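Local coordinates for bifunctional purine biosynthetic protein ADE5,7 (Cryptococcus neoformans var. grubii serotype A, PDB 7LVO) that catalyses the second and fifth steps of de novo purine biosynthesis, its N-terminal half, present here, being the ATP-dependent phosphoribosylamine–glycine ligase (GAR synthetase), at residues A378-E386 / I452-I463; P256-I264 / G274-A285. All coordinates share one frame; numbering follows the deposited sequence.

How the interactions relate
Interactions 1 and 2 meet in one antiparallel sheet, since strand 377-384 of interaction 1 pairs with strand 277-280 of interaction 2. Interaction 1 lies in the C domain and is largely buried: aliphatic and aromatic side chains carry it, with a single bridge of two backbone bonds. Interaction 2, in the ATP-grasp domain, is partly buried and more polar, with five backbone bonds and a tyrosine–glutamine bond between edge strand 259-263 and its neighbour 277-280. The centres of interactions 1 and 2 are about 15 Å apart, yet the two touch. A378 N is 2.8 Å from A280 O, a probable hydrogen bond, and R460 NH1 approaches R263 O equally closely, tying segment 452-463 to segment 256-264.

Interaction 1: residues A378-E386 / I452-I463; sequences AVSVVLASE and ISFQGQTFRRDI
L383 runs alongside F459 in the same direction, and its two methyls divide the work. CD1 packs on F459 CB at 3.6 Å and also reaches CG and CD1 of the ring, which it meets obliquely. CD2 turns to the other end of 452-463, where it touches I452 CG2 at 3.9 Å and F454 CE2. The F454 ring offers its edge to A384 O, while Q457 CB sits over the centre of one face, 3.4 Å above the plane; F454 CG stands between its backbone N and carbonyl carbon (chi1 58°), which brings the ring under Q457 CB at the far end of the type II turn F454-Q457.

Farther along the strand, V381 and I463 run antiparallel, flank to flank, CG2 against CB at 3.9 Å, and V379 CG1 meets I463 CG2. Just past L383, A384 and T458 form one antiparallel hydrogen-bonded pair. A384 N gives T458 O a nearly straight bond (2.7 Å, 172°) in the carbonyl plane, and T458 N returns a more bent one to A384 O. Toward V381 the backbones separate, and a water joins V382 O to R460 N.

Strand 377-384 continues its sheet through strands 277-280 and 427-435. Helix 438-449 covers the apolar side, with V379 touching L438 and A441 and both L383 and F459 touching I449; its Y446 hydroxyl bonds to R460 O and I463 N.

Interaction 2: residues P256-I264 / G274-A285; sequences PAAQDHKRI and GGMGAYAPAPIA
Q259 and Y279 run alongside one another on the same face of the sheet, from an antiparallel hydrogen-bonded pair, and Q259 can be followed outward atom by atom. Its CB rests 3.4 Å from Y279 CZ. CG packs against A282 CB at 3.6 Å; with CG anti to the carbonyl carbon and the chain extended beyond it, the amide arrives beside the phenol. There CD lies close to I284 CG2, and OE1 accepts the hydroxyl of Y279, the two oxygens 2.7 Å apart. The contact is short, although the hydroxyl sits 80° out of the amide plane and not on a lone pair. NE2 continues outward to bond E240 O. The amide is turned steeply against the ring plane, and I284 CG2 also touches OE1.

The Y279 ring also meets H261 rim to rim, neither covering the other's face, with planes at 47° and H261 NE2 at the tyrosine edge. Backbone bonds run the length of the pairing: Q259 and Y279 exchange two, H261 N donates to G277 O, and M276 N gives H261 O an almost straight bond (175°). Past P281, which follows a cis peptide bond, A282 N reaches A257 O from above the carbonyl plane. At the other end I264 CD1 touches M276 SD.

The contact is thus a short antiparallel pairing, extended irregularly at both ends by backbone bonds. Its chemistry implies that the buried phenol of Y279 is satisfied by Q259, and that both ends of the Q259 amide are used: OE1 takes the tyrosine hydroxyl, and NE2 bonds to E240 O, at the start of strand 240-248.

Interaction 1: residues A378-E386 / I452-I463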
loop_
_atom_site.group_PDB
_atom_site.type_symbol
_atom_site.label_atom_id
_atom_site.label_comp_id
_atom_site.label_asym_id
_atom_site.label_seq_id
_atom_site.Cartn_x
_atom_site.Cartn_y
_atom_site.Cartn_z
ATOM N N ALA A 378 -10.046 9.550 -10.339
ATOM C CA ALA A 378 -8.762 10.080 -9.897
ATOM C C ALA A 378 -7.652 9.218 -10.480
ATOM O O ALA A 378 -7.807 8.001 -10.637
ATOM C CB ALA A 378 -8.662 10.109 -8.360
ATOM N N VAL A 379 -6.525 9.858 -10.788
ATOM C CA VAL A 379 -5.398 9.195 -11.427
ATOM C C VAL A 379 -4.106 9.680 -10.785
ATOM O O VAL A 379 -3.988 10.839 -10.388
ATOM C CB VAL A 379 -5.361 9.462 -12.949
ATOM C CG1 VAL A 379 -4.190 8.729 -13.588
ATOM C CG2 VAL A 379 -6.678 9.066 -13.599
ATOM N N SER A 380 -3.129 8.777 -10.692
ATOM C CA SER A 380 -1.793 9.101 -10.212
ATOM C C SER A 380 -0.783 8.540 -11.198
ATOM O O SER A 380 -0.863 7.365 -11.563
ATOM C CB SER A 380 -1.539 8.531 -8.813
ATOM O OG SER A 380 -1.633 7.116 -8.796
ATOM N N VAL A 381 0.164 9.372 -11.622
ATOM C CA VAL A 381 1.179 8.984 -12.600
ATOM C C VAL A 381 2.548 9.218 -11.975
ATOM O O VAL A 381 2.872 10.343 -11.576
ATOM C CB VAL A 381 1.038 9.765 -13.911
ATOM C CG1 VAL A 381 2.162 9.373 -14.871
ATOM C CG2 VAL A 381 -0.322 9.508 -14.548
ATOM N N VAL A 382 3.351 8.162 -11.905
ATOM C CA VAL A 382 4.620 8.182 -11.190
ATOM C C VAL A 382 5.733 8.618 -12.133
ATOM O O VAL A 382 5.814 8.171 -13.283
ATOM C CB VAL A 382 4.924 6.798 -10.578
ATOM C CG1 VAL A 382 6.342 6.763 -10.018
ATOM C CG2 VAL A 382 3.911 6.454 -9.491
ATOM N N LEU A 383 6.595 9.499 -11.636
ATOM C CA LEU A 383 7.853 9.843 -12.282
ATOM C C LEU A 383 8.983 9.160 -11.520
ATOM O O LEU A 383 9.125 9.357 -10.308
ATOM C CB LEU A 383 8.055 11.353 -12.313
ATOM C CG LEU A 383 7.709 12.053 -13.629
ATOM C CD1 LEU A 383 6.267 11.816 -14.025
ATOM C CD2 LEU A 383 7.990 13.549 -13.517
ATOM N N ALA A 384 9.770 8.350 -12.223
ATOM C CA ALA A 384 10.816 7.550 -11.606
ATOM C C ALA A 384 12.190 7.996 -12.102
ATOM O O ALA A 384 12.316 8.775 -13.046
ATOM C CB ALA A 384 10.603 6.058 -11.893
ATOM N N SER A 385 13.220 7.473 -11.448
ATOM C CA SER A 385 14.601 7.790 -11.777
ATOM C C SER A 385 15.123 6.877 -12.879
ATOM O O SER A 385 14.688 5.734 -13.028
ATOM C CB SER A 385 15.491 7.659 -10.537
ATOM O OG SER A 385 15.101 8.566 -9.515
ATOM N N GLU A 386 16.082 7.396 -13.647
ATOM C CA GLU A 386 16.688 6.634 -14.731
ATOM C C GLU A 386 17.243 5.313 -14.213
ATOM O O GLU A 386 18.096 5.295 -13.320
ATOM C CB GLU A 386 17.797 7.460 -15.383
ATOM C CG GLU A 386 18.489 6.778 -16.546
ATOM C CD GLU A 386 19.575 7.646 -17.167
ATOM O OE1 GLU A 386 19.691 8.827 -16.777
ATOM O OE2 GLU A 386 20.307 7.144 -18.043
ATOM N N ILE A 452 7.315 19.599 -14.568
ATOM C CA ILE A 452 8.289 18.919 -13.722
ATOM C C ILE A 452 9.391 18.382 -14.625
ATOM O O ILE A 452 9.111 17.805 -15.683
ATOM C CB ILE A 452 7.651 17.776 -12.905
ATOM C CG1 ILE A 452 6.476 18.300 -12.087
ATOM C CG2 ILE A 452 8.693 17.121 -11.997
ATOM C CD1 ILE A 452 5.688 17.223 -11.376
ATOM N N SER A 453 10.642 18.566 -14.209
ATOM C CA SER A 453 11.771 18.130 -15.016
ATOM C C SER A 453 12.960 17.817 -14.122
ATOM O O SER A 453 13.329 18.628 -13.268
ATOM C CB SER A 453 12.148 19.202 -16.048
ATOM O OG SER A 453 13.220 18.770 -16.867
ATOM N N PHE A 454 13.549 16.641 -14.322
ATOM C CA PHE A 454 14.827 16.300 -13.713
ATOM C C PHE A 454 15.525 15.289 -14.614
ATOM O O PHE A 454 14.874 14.487 -15.294
ATOM C CB PHE A 454 14.670 15.762 -12.287
ATOM C CG PHE A 454 13.802 14.546 -12.174
ATOM C CD1 PHE A 454 14.347 13.279 -12.281
ATOM C CD2 PHE A 454 12.441 14.669 -11.945
ATOM C CE1 PHE A 454 13.550 12.153 -12.170
ATOM C CE2 PHE A 454 11.638 13.549 -11.835
ATOM C CZ PHE A 454 12.188 12.291 -11.942
ATOM N N GLN A 455 16.856 15.339 -14.614
ATOM C CA GLN A 455 17.652 14.518 -15.513
ATOM C C GLN A 455 17.281 13.049 -15.373
ATOM O O GLN A 455 17.275 12.495 -14.271
ATOM C CB GLN A 455 19.141 14.722 -15.224
ATOM C CG GLN A 455 20.072 14.009 -16.193
ATOM C CD GLN A 455 19.983 14.562 -17.603
ATOM O OE1 GLN A 455 19.785 15.762 -17.803
ATOM N NE2 GLN A 455 20.119 13.686 -18.588
ATOM N N GLY A 456 16.969 12.423 -16.503
ATOM C CA GLY A 456 16.644 11.011 -16.526
ATOM C C GLY A 456 15.248 10.657 -16.072
ATOM O O GLY A 456 14.974 9.473 -15.830
ATOM N N GLN A 457 14.358 11.633 -15.939
ATOM C CA GLN A 457 13.008 11.334 -15.475
ATOM C C GLN A 457 12.333 10.358 -16.429
ATOM O O GLN A 457 12.456 10.473 -17.651
ATOM C CB GLN A 457 12.186 12.615 -15.354
ATOM C CG GLN A 457 11.929 13.335 -16.669
ATOM C CD GLN A 457 11.114 14.602 -16.481
ATOM O OE1 GLN A 457 10.720 14.938 -15.364
ATOM N NE2 GLN A 457 10.862 15.315 -17.574
ATOM N N THR A 458 11.613 9.394 -15.858
ATOM C CA THR A 458 10.931 8.361 -16.620
ATOM C C THR A 458 9.509 8.198 -16.099
ATOM O O THR A 458 9.249 8.348 -14.907
ATOM C CB THR A 458 11.663 7.014 -16.526
ATOM O OG1 THR A 458 13.068 7.221 -16.724
ATOM C CG2 THR A 458 11.133 6.046 -17.573
ATOM N N PHE A 459 8.590 7.889 -17.008
ATOM C CA PHE A 459 7.196 7.662 -16.637
ATOM C C PHE A 459 6.488 7.009 -17.813
ATOM O O PHE A 459 6.915 7.137 -18.963
ATOM C CB PHE A 459 6.502 8.971 -16.239
ATOM C CG PHE A 459 6.441 9.993 -17.337
ATOM C CD1 PHE A 459 7.465 10.916 -17.503
ATOM C CD2 PHE A 459 5.361 10.040 -18.204
ATOM C CE1 PHE A 459 7.415 11.850 -18.507
ATOM C CE2 PHE A 459 5.311 10.973 -19.226
ATOM C CZ PHE A 459 6.334 11.884 -19.373
ATOM N N ARG A 460 5.404 6.302 -17.507
ATOM C CA ARG A 460 4.561 5.686 -18.524
ATOM C C ARG A 460 3.512 6.686 -18.997
ATOM O O ARG A 460 2.879 7.364 -18.187
ATOM C CB ARG A 460 3.886 4.429 -17.976
ATOM C CG ARG A 460 4.828 3.252 -17.779
ATOM C CD ARG A 460 4.107 2.038 -17.198
ATOM N NE ARG A 460 2.959 1.630 -18.006
ATOM C CZ ARG A 460 2.284 0.500 -17.832
ATOM N NH1 ARG A 460 2.629 -0.377 -16.905
ATOM N NH2 ARG A 460 1.235 0.245 -18.608
ATOM N N ARG A 461 3.330 6.774 -20.314
ATOM C CA ARG A 461 2.342 7.674 -20.891
ATOM C C ARG A 461 0.966 7.038 -21.033
ATOM O O ARG A 461 0.018 7.731 -21.422
ATOM C CB ARG A 461 2.821 8.161 -22.261
ATOM C CG ARG A 461 4.147 8.907 -22.229
ATOM C CD ARG A 461 4.623 9.228 -23.641
ATOM N NE ARG A 461 4.883 8.018 -24.412
ATOM C CZ ARG A 461 5.196 8.003 -25.701
ATOM N NH1 ARG A 461 5.293 9.122 -26.402
ATOM N NH2 ARG A 461 5.414 6.836 -26.301
ATOM N N ASP A 462 0.828 5.749 -20.722
ATOM C CA ASP A 462 -0.409 5.016 -20.963
ATOM C C ASP A 462 -1.118 4.627 -19.667
ATOM O O ASP A 462 -1.855 3.640 -19.632
ATOM C CB ASP A 462 -0.125 3.765 -21.796
ATOM C CG ASP A 462 0.788 2.788 -21.079
ATOM O OD1 ASP A 462 1.573 3.236 -20.211
ATOM O OD2 ASP A 462 0.721 1.579 -21.377
ATOM N N ILE A 463 -0.904 5.389 -18.593
ATOM C CA ILE A 463 -1.606 5.108 -17.347
ATOM C C ILE A 463 -3.105 5.211 -17.583
ATOM O O ILE A 463 -3.601 6.221 -18.102
ATOM C CB ILE A 463 -1.145 6.067 -16.240
ATOM C CG1 ILE A 463 0.342 5.878 -15.964
ATOM C CG2 ILE A 463 -1.972 5.846 -14.970
ATOM C CD1 ILE A 463 0.726 4.506 -15.436
HETATM O O HOH W 1 4.345 6.330 -14.792
HETATM O O HOH W 2 16.778 10.072 -12.641
#

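Interaction 2: residues P256-I264 / G274-A285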
loop_
_atom_site.group_PDB
_atom_site.type_symbol
_atom_site.label_atom_id
_atom_site.label_comp_id
_atom_site.label_asym_id
_atom_site.label_seq_id
_atom_site.Cartn_x
_atom_site.Cartn_y
_atom_site.Cartn_z
ATOM N N PRO A 256 -13.429 3.310 -3.221
ATOM C CA PRO A 256 -13.602 2.914 -4.625
ATOM C C PRO A 256 -12.448 2.037 -5.089
ATOM O O PRO A 256 -11.278 2.322 -4.817
ATOM C CB PRO A 256 -13.637 4.252 -5.372
ATOM C CG PRO A 256 -14.134 5.234 -4.351
ATOM C CD PRO A 256 -13.561 4.771 -3.032
ATOM N N ALA A 257 -12.788 0.960 -5.792
ATOM C CA ALA A 257 -11.778 0.034 -6.279
ATOM C C ALA A 257 -10.803 0.752 -7.202
ATOM O O ALA A 257 -11.168 1.664 -7.945
ATOM C CB ALA A 257 -12.432 -1.136 -7.016
ATOM N N ALA A 258 -9.545 0.332 -7.148
ATOM C CA ALA A 258 -8.486 0.947 -7.930
ATOM C C ALA A 258 -7.747 -0.114 -8.729
ATOM O O ALA A 258 -7.836 -1.309 -8.450
ATOM C CB ALA A 258 -7.501 1.705 -7.027
ATOM N N GLN A 259 -7.020 0.345 -9.752
ATOM C CA GLN A 259 -6.128 -0.499 -10.530
ATOM C C GLN A 259 -4.760 0.170 -10.595
ATOM O O GLN A 259 -4.667 1.387 -10.784
ATOM C CB GLN A 259 -6.656 -0.742 -11.943
ATOM C CG GLN A 259 -7.763 -1.780 -12.014
ATOM C CD GLN A 259 -8.099 -2.171 -13.443
ATOM O OE1 GLN A 259 -8.869 -1.491 -14.122
ATOM N NE2 GLN A 259 -7.513 -3.269 -13.909
ATOM N N ASP A 260 -3.709 -0.629 -10.448
ATOM C CA ASP A 260 -2.335 -0.153 -10.447
ATOM C C ASP A 260 -1.578 -0.736 -11.632
ATOM O O ASP A 260 -1.933 -1.790 -12.166
ATOM C CB ASP A 260 -1.638 -0.527 -9.129
ATOM C CG ASP A 260 -0.192 -0.076 -9.080
ATOM O OD1 ASP A 260 0.087 1.087 -9.449
ATOM O OD2 ASP A 260 0.667 -0.882 -8.667
ATOM N N HIS A 261 -0.532 -0.023 -12.047
ATOM C CA HIS A 261 0.342 -0.446 -13.142
ATOM C C HIS A 261 1.677 -0.879 -12.537
ATOM O O HIS A 261 2.537 -0.044 -12.247
ATOM C CB HIS A 261 0.535 0.678 -14.154
ATOM C CG HIS A 261 -0.698 1.023 -14.920
ATOM N ND1 HIS A 261 -0.973 0.494 -16.162
ATOM C CD2 HIS A 261 -1.732 1.841 -14.622
ATOM C CE1 HIS A 261 -2.122 0.975 -16.598
ATOM N NE2 HIS A 261 -2.605 1.793 -15.682
ATOM N N LYS A 262 1.845 -2.190 -12.361
ATOM C CA LYS A 262 3.038 -2.698 -11.694
ATOM C C LYS A 262 4.264 -2.610 -12.595
ATOM O O LYS A 262 5.374 -2.357 -12.116
ATOM C CB LYS A 262 2.812 -4.145 -11.249
ATOM C CG LYS A 262 1.763 -4.316 -10.164
ATOM C CD LYS A 262 1.560 -5.792 -9.821
ATOM C CE LYS A 262 0.594 -5.968 -8.656
ATOM N NZ LYS A 262 0.391 -7.405 -8.305
ATOM N N ARG A 263 4.087 -2.815 -13.896
ATOM C CA ARG A 263 5.223 -2.926 -14.804
ATOM C C ARG A 263 5.717 -1.552 -15.252
ATOM O O ARG A 263 4.958 -0.581 -15.317
ATOM C CB ARG A 263 4.846 -3.773 -16.020
ATOM C CG ARG A 263 4.650 -5.249 -15.697
ATOM C CD ARG A 263 3.958 -5.988 -16.833
ATOM N NE ARG A 263 3.856 -7.419 -16.570
ATOM C CZ ARG A 263 4.768 -8.315 -16.927
ATOM N NH1 ARG A 263 5.872 -7.962 -17.566
ATOM N NH2 ARG A 263 4.567 -9.597 -16.638
ATOM N N ILE A 264 7.011 -1.489 -15.576
ATOM C CA ILE A 264 7.636 -0.211 -15.900
ATOM C C ILE A 264 7.363 0.184 -17.345
ATOM O O ILE A 264 7.201 1.369 -17.651
ATOM C CB ILE A 264 9.145 -0.286 -15.608
ATOM C CG1 ILE A 264 9.799 1.090 -15.748
ATOM C CG2 ILE A 264 9.831 -1.273 -16.554
ATOM C CD1 ILE A 264 9.381 2.084 -14.685
ATOM N N GLY A 274 7.065 -1.171 -7.793
ATOM C CA GLY A 274 6.126 -0.954 -6.715
ATOM C C GLY A 274 4.850 -0.259 -7.120
ATOM O O GLY A 274 3.949 -0.101 -6.292
ATOM N N GLY A 275 4.748 0.157 -8.383
ATOM C CA GLY A 275 3.572 0.847 -8.873
ATOM C C GLY A 275 3.917 2.124 -9.610
ATOM O O GLY A 275 4.427 3.072 -9.005
ATOM N N MET A 276 3.656 2.155 -10.918
ATOM C CA MET A 276 3.947 3.320 -11.744
ATOM C C MET A 276 2.735 4.216 -11.960
ATOM O O MET A 276 2.852 5.244 -12.625
ATOM C CB MET A 276 4.501 2.880 -13.104
ATOM C CG MET A 276 5.898 2.264 -13.046
ATOM S SD MET A 276 7.135 3.395 -12.385
ATOM C CE MET A 276 7.041 4.753 -13.554
ATOM N N GLY A 277 1.580 3.857 -11.414
ATOM C CA GLY A 277 0.399 4.681 -11.560
ATOM C C GLY A 277 -0.879 3.932 -11.253
ATOM O O GLY A 277 -0.936 2.710 -11.399
ATOM N N ALA A 278 -1.914 4.652 -10.825
ATOM C CA ALA A 278 -3.176 4.024 -10.457
ATOM C C ALA A 278 -4.330 4.961 -10.785
ATOM O O ALA A 278 -4.148 6.159 -11.021
ATOM C CB ALA A 278 -3.197 3.650 -8.968
ATOM N N TYR A 279 -5.528 4.394 -10.804
ATOM C CA TYR A 279 -6.736 5.152 -11.090
ATOM C C TYR A 279 -7.899 4.497 -10.359
ATOM O O TYR A 279 -7.866 3.302 -10.040
ATOM C CB TYR A 279 -7.017 5.236 -12.597
ATOM C CG TYR A 279 -7.052 3.895 -13.297
ATOM C CD1 TYR A 279 -5.886 3.287 -13.731
ATOM C CD2 TYR A 279 -8.255 3.234 -13.513
ATOM C CE1 TYR A 279 -5.908 2.062 -14.368
ATOM C CE2 TYR A 279 -8.289 2.003 -14.147
ATOM C CZ TYR A 279 -7.111 1.426 -14.574
ATOM O OH TYR A 279 -7.128 0.201 -15.204
ATOM N N ALA A 280 -8.934 5.298 -10.095
ATOM C CA ALA A 280 -10.110 4.825 -9.374
ATOM C C ALA A 280 -11.239 5.810 -9.603
ATOM O O ALA A 280 -10.979 7.003 -9.792
ATOM C CB ALA A 280 -9.818 4.683 -7.868
ATOM N N PRO A 281 -12.503 5.350 -9.604
ATOM C CA PRO A 281 -12.904 3.939 -9.505
ATOM C C PRO A 281 -12.562 3.160 -10.773
ATOM O O PRO A 281 -12.756 3.664 -11.862
ATOM C CB PRO A 281 -14.428 4.004 -9.306
ATOM C CG PRO A 281 -14.717 5.408 -8.903
ATOM C CD PRO A 281 -13.663 6.256 -9.555
ATOM N N ALA A 282 -12.048 1.956 -10.613
ATOM C CA ALA A 282 -11.723 1.108 -11.753
ATOM C C ALA A 282 -13.013 0.632 -12.406
ATOM O O ALA A 282 -13.758 -0.132 -11.778
ATOM C CB ALA A 282 -10.881 -0.085 -11.295
ATOM N N PRO A 283 -13.315 1.037 -13.642
ATOM C CA PRO A 283 -14.582 0.604 -14.259
ATOM C C PRO A 283 -14.769 -0.903 -14.283
ATOM O O PRO A 283 -15.910 -1.384 -14.240
ATOM C CB PRO A 283 -14.499 1.189 -15.677
ATOM C CG PRO A 283 -13.579 2.361 -15.553
ATOM C CD PRO A 283 -12.557 1.956 -14.510
ATOM N N ILE A 284 -13.681 -1.670 -14.345
ATOM C CA ILE A 284 -13.807 -3.121 -14.397
ATOM C C ILE A 284 -14.407 -3.684 -13.115
ATOM O O ILE A 284 -14.972 -4.784 -13.130
ATOM C CB ILE A 284 -12.438 -3.763 -14.682
ATOM C CG1 ILE A 284 -12.609 -5.236 -15.049
ATOM C CG2 ILE A 284 -11.517 -3.614 -13.479
ATOM C CD1 ILE A 284 -11.340 -5.885 -15.544
ATOM N N ALA A 285 -14.293 -2.962 -11.999
ATOM C CA ALA A 285 -14.911 -3.375 -10.743
ATOM C C ALA A 285 -16.362 -2.911 -10.764
ATOM O O ALA A 285 -16.728 -1.867 -10.217
ATOM C CB ALA A 285 -14.150 -2.808 -9.550
#